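PDB 1N1Q: DPS Protein from Brevibacillus brevis, which probably protects DNA during stationary phase by binding it and by oxidising ferrous iron with hydrogen peroxide and storing the ferric product in a hollow dodecamer. Local coordinates for residues A[19-24]-A[76-81]; A[82-87]-A[101-106]. All coordinates share one frame; numbering follows the deposited sequence.

Contact 1: A[19-24]-A[76-81]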
# COMPACT_ATOMS: atom_id res chain seq x y z
N ASN A 19 11.22 16.09 -23.52
CA ASN A 19 10.97 17.45 -23.05
C ASN A 19 10.19 17.46 -21.75
O ASN A 19 10.55 18.19 -20.82
CB ASN A 19 10.20 18.26 -24.10
CG ASN A 19 11.09 18.80 -25.19
OD1 ASN A 19 12.29 19.00 -24.98
ND2 ASN A 19 10.52 19.07 -26.36
N TRP A 20 9.13 16.67 -21.68
CA TRP A 20 8.31 16.63 -20.47
C TRP A 20 8.97 15.93 -19.30
O TRP A 20 8.65 16.22 -18.14
CB TRP A 20 6.94 16.01 -20.79
CG TRP A 20 6.07 17.00 -21.50
CD1 TRP A 20 5.74 17.00 -22.82
CD2 TRP A 20 5.50 18.18 -20.93
NE1 TRP A 20 5.00 18.13 -23.12
CE2 TRP A 20 4.84 18.87 -21.98
CE3 TRP A 20 5.48 18.74 -19.65
CZ2 TRP A 20 4.18 20.08 -21.78
CZ3 TRP A 20 4.82 19.94 -19.44
CH2 TRP A 20 4.18 20.60 -20.51
N VAL A 21 9.90 15.02 -19.58
CA VAL A 21 10.63 14.36 -18.50
C VAL A 21 11.53 15.42 -17.88
O VAL A 21 11.69 15.49 -16.67
CB VAL A 21 11.48 13.18 -19.02
CG1 VAL A 21 12.29 12.55 -17.88
CG2 VAL A 21 10.59 12.14 -19.64
N VAL A 22 12.12 16.26 -18.73
CA VAL A 22 12.97 17.34 -18.25
C VAL A 22 12.11 18.35 -17.47
O VAL A 22 12.46 18.76 -16.36
CB VAL A 22 13.67 18.08 -19.43
CG1 VAL A 22 14.24 19.42 -18.95
CG2 VAL A 22 14.78 17.21 -20.01
N LEU A 23 10.97 18.74 -18.05
CA LEU A 23 10.08 19.69 -17.41
C LEU A 23 9.51 19.21 -16.08
O LEU A 23 9.27 20.02 -15.18
CB LEU A 23 8.94 20.08 -18.36
CG LEU A 23 9.32 21.14 -19.40
CD1 LEU A 23 8.26 21.24 -20.48
CD2 LEU A 23 9.52 22.48 -18.69
N TYR A 24 9.28 17.90 -15.94
CA TYR A 24 8.75 17.39 -14.69
C TYR A 24 9.68 17.80 -13.56
O TYR A 24 9.24 18.22 -12.49
CB TYR A 24 8.64 15.86 -14.74
CG TYR A 24 8.15 15.24 -13.44
CD1 TYR A 24 6.81 15.32 -13.06
CD2 TYR A 24 9.04 14.57 -12.60
CE1 TYR A 24 6.36 14.74 -11.87
CE2 TYR A 24 8.60 14.00 -11.41
CZ TYR A 24 7.27 14.08 -11.05
OH TYR A 24 6.84 13.49 -9.88
N ALA A 76 19.16 9.91 -19.10
CA ALA A 76 20.25 10.15 -20.04
C ALA A 76 19.70 10.44 -21.43
O ALA A 76 20.09 11.42 -22.07
CB ALA A 76 21.19 8.93 -20.08
N ALA A 77 18.79 9.59 -21.90
CA ALA A 77 18.20 9.77 -23.22
C ALA A 77 17.30 11.01 -23.27
O ALA A 77 17.19 11.68 -24.30
CB ALA A 77 17.39 8.53 -23.62
N SER A 78 16.65 11.32 -22.15
CA SER A 78 15.77 12.49 -22.10
C SER A 78 16.59 13.77 -22.25
O SER A 78 16.22 14.67 -23.01
CB SER A 78 15.01 12.53 -20.78
OG SER A 78 14.06 11.49 -20.72
N LEU A 79 17.69 13.84 -21.52
CA LEU A 79 18.60 14.98 -21.58
C LEU A 79 19.16 15.13 -22.98
O LEU A 79 19.31 16.24 -23.49
CB LEU A 79 19.76 14.79 -20.60
CG LEU A 79 19.50 15.20 -19.16
CD1 LEU A 79 20.67 14.79 -18.28
CD2 LEU A 79 19.28 16.70 -19.12
N GLU A 80 19.49 13.99 -23.58
CA GLU A 80 20.06 13.95 -24.91
C GLU A 80 19.12 14.48 -25.99
O GLU A 80 19.54 15.25 -26.86
CB GLU A 80 20.45 12.50 -25.23
CG GLU A 80 20.99 12.31 -26.62
CD GLU A 80 22.35 11.68 -26.63
OE1 GLU A 80 22.42 10.45 -26.45
OE2 GLU A 80 23.34 12.41 -26.81
N GLU A 81 17.86 14.07 -25.94
CA GLU A 81 16.89 14.46 -26.95
C GLU A 81 16.06 15.72 -26.69
O GLU A 81 15.55 16.32 -27.63
CB GLU A 81 15.94 13.29 -27.22
CG GLU A 81 16.63 12.03 -27.74
CD GLU A 81 17.44 12.29 -29.00
OE1 GLU A 81 16.98 13.09 -29.84
OE2 GLU A 81 18.53 11.70 -29.16

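Contact 2: A[82-87]-A[101-106]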
# COMPACT_ATOMS: atom_id res chain seq x y z
N ALA A 82 15.93 16.11 -25.43
CA ALA A 82 15.14 17.29 -25.09
C ALA A 82 15.70 18.59 -25.65
O ALA A 82 16.91 18.79 -25.72
CB ALA A 82 15.00 17.41 -23.57
N SER A 83 14.80 19.49 -26.05
CA SER A 83 15.18 20.79 -26.56
C SER A 83 15.05 21.78 -25.40
O SER A 83 15.53 22.91 -25.47
CB SER A 83 14.27 21.22 -27.72
OG SER A 83 12.91 21.20 -27.34
N ILE A 84 14.41 21.32 -24.34
CA ILE A 84 14.22 22.13 -23.14
C ILE A 84 15.47 22.08 -22.23
O ILE A 84 15.99 21.00 -21.97
CB ILE A 84 12.98 21.65 -22.35
CG1 ILE A 84 11.75 21.69 -23.27
CG2 ILE A 84 12.81 22.49 -21.09
CD1 ILE A 84 10.56 22.42 -22.72
N LYS A 85 15.94 23.24 -21.76
CA LYS A 85 17.12 23.31 -20.87
C LYS A 85 16.68 23.20 -19.41
O LYS A 85 15.55 23.53 -19.07
CB LYS A 85 17.86 24.65 -21.05
CG LYS A 85 18.34 24.95 -22.46
CD LYS A 85 19.32 23.92 -22.99
CE LYS A 85 20.01 24.44 -24.24
NZ LYS A 85 20.76 23.37 -24.98
N GLU A 86 17.59 22.74 -18.55
CA GLU A 86 17.29 22.57 -17.13
C GLU A 86 17.43 23.91 -16.43
O GLU A 86 18.05 24.83 -16.96
CB GLU A 86 18.23 21.53 -16.52
CG GLU A 86 18.17 20.19 -17.26
CD GLU A 86 18.44 19.01 -16.37
OE1 GLU A 86 19.62 18.63 -16.20
OE2 GLU A 86 17.46 18.46 -15.82
N ALA A 87 16.84 24.03 -15.25
CA ALA A 87 16.91 25.28 -14.50
C ALA A 87 18.36 25.59 -14.13
O ALA A 87 19.20 24.69 -14.06
CB ALA A 87 16.06 25.17 -13.23
N VAL A 101 7.19 30.41 -19.62
CA VAL A 101 6.58 31.02 -20.80
C VAL A 101 7.45 30.71 -22.02
O VAL A 101 6.94 30.28 -23.05
CB VAL A 101 6.45 32.55 -20.65
CG1 VAL A 101 6.12 33.19 -22.00
CG2 VAL A 101 5.35 32.88 -19.64
N ASN A 102 8.76 30.90 -21.89
CA ASN A 102 9.68 30.63 -22.99
C ASN A 102 9.62 29.16 -23.41
O ASN A 102 9.54 28.85 -24.59
CB ASN A 102 11.13 30.96 -22.61
CG ASN A 102 11.35 32.45 -22.42
OD1 ASN A 102 10.60 33.27 -22.95
ND2 ASN A 102 12.40 32.80 -21.68
N ASP A 103 9.66 28.26 -22.44
CA ASP A 103 9.61 26.83 -22.73
C ASP A 103 8.31 26.42 -23.41
O ASP A 103 8.31 25.72 -24.42
CB ASP A 103 9.81 26.01 -21.45
CG ASP A 103 11.22 26.13 -20.90
OD1 ASP A 103 12.10 26.67 -21.60
OD2 ASP A 103 11.46 25.66 -19.77
N PHE A 104 7.18 26.86 -22.84
CA PHE A 104 5.89 26.52 -23.42
C PHE A 104 5.76 27.08 -24.84
O PHE A 104 5.19 26.44 -25.72
CB PHE A 104 4.75 27.05 -22.55
CG PHE A 104 4.48 26.21 -21.32
CD1 PHE A 104 3.38 26.49 -20.50
CD2 PHE A 104 5.30 25.14 -20.98
CE1 PHE A 104 3.12 25.72 -19.37
CE2 PHE A 104 5.04 24.36 -19.85
CZ PHE A 104 3.95 24.65 -19.05
N VAL A 105 6.29 28.27 -25.06
CA VAL A 105 6.24 28.88 -26.38
C VAL A 105 7.04 28.02 -27.36
O VAL A 105 6.62 27.79 -28.49
CB VAL A 105 6.79 30.32 -26.37
CG1 VAL A 105 6.86 30.88 -27.80
CG2 VAL A 105 5.89 31.21 -25.53
N ASP A 106 8.20 27.54 -26.91
CA ASP A 106 9.05 26.70 -27.75
C ASP A 106 8.30 25.40 -28.07
O ASP A 106 8.25 24.97 -29.23
CB ASP A 106 10.36 26.40 -27.01
CG ASP A 106 11.41 25.80 -27.92
OD1 ASP A 106 11.42 26.14 -29.12
OD2 ASP A 106 12.24 25.01 -27.42
O HOH W 1 14.79 25.81 -22.05

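Contact 1: A[19-24]-A[76-81]
Val-21 and Ser-78 meet head-on, each with its CB directed at the other helix, and their CA atoms, 6.5 Å apart, are the closest CA pair of the two segments. Ser-78 OG lies against the branch of the valine: it is 3.5 Å from Val-21 CB, the same from Val-21 CG1, and 3.7 Å from Val-21 CG2, so the hydroxyl faces CB and both methyls at once. With chi1 at -69° the oxygen stands beside its own backbone N, from where it hydrogen-bonds Thr-74 O one turn earlier; the side that meets valine is packing alone. Val-22, the next residue, adds a lighter touch: its CG2 is 4.2 Å from Ser-78 O. Val-21 also packs on Ile-57 of helix 39-66, and Leu-75 of the second subunit packs on both Val-22 and Ser-78. The contact sets helix 75-81, the short helix in the connection between the second and third long helices of the Dps bundle, against helix 4-33. With its serine hydroxyl bonded to Thr-74 O, just before the helix, the contact is held by van der Waals packing and burial, without directional bonds between the two segments.

Contact 2: A[82-87]-A[101-106]
Ile-84 lies across the side chain of Asp-103, the two meeting at a slant where the loop 82-87 passes over helix 93-120. From CB the isoleucine divides. Its CG2, anti to the backbone N, goes to the carboxylate end and stops 3.7 Å from Asp-103 OD2 and 4.0 Å from Asp-103 CG. The other branch leaves through CG1, beside the backbone N (chi1 -57°), and carries CD1 to 3.9 Å from Asp-103 CB. One branch therefore meets the carboxylate and the other the stem of the aspartate. The same CD1 packs on Leu-23 of helix 4-33, which places Ile-84 between two long helices. Asp-103 OD2 forms a salt bridge with Lys-26 NZ, and the same ammonium group also hydrogen-bonds Lys-85 O. The other carboxylate oxygen works through a water, which accepts from Lys-85 N at 2.8 Å and donates to Asp-103 OD1 at 2.9 Å. Both oxygens of the aspartate thus have polar partners, and the backbone of Lys-85 is tied to it through water on its N-H and through the shared lysine on its carbonyl. One turn further along the helix, Asp-106 OD2 is 3.9 Å from Ser-83 OG, beyond bonding distance; that hydroxyl is hydrogen-bonded to Glu-110 instead. The contact is part of the long crossover connection of the ferritin-like four-helix bundle, in which the link between the second and third long helices runs the length of the bundle, here laid over helices 4-33 and 93-120.

Contacts 1 and 2 follow each other along the connection between helices 39-66 and 93-120: the first packs its short helix on helix 4-33, the second lays the loop that follows on helix 93-120. All touching residues of contact 1 are buried, and valine methyls pack on a serine hydroxyl and a carbonyl oxygen, with no bond between the segments; contact 2 is only partly buried and combines an aliphatic touch with a water bridge. Asn-19 joins them, its OD1 probably accepting hydrogen bonds from Ser-83 N (2.8 Å) and Ile-84 N (3.2 Å). Leu-75 of the second subunit packs at contact 1, and Glu-86 of contact 2 hydrogen-bonds the backbone N of Leu-75 and Ala-76 of that subunit.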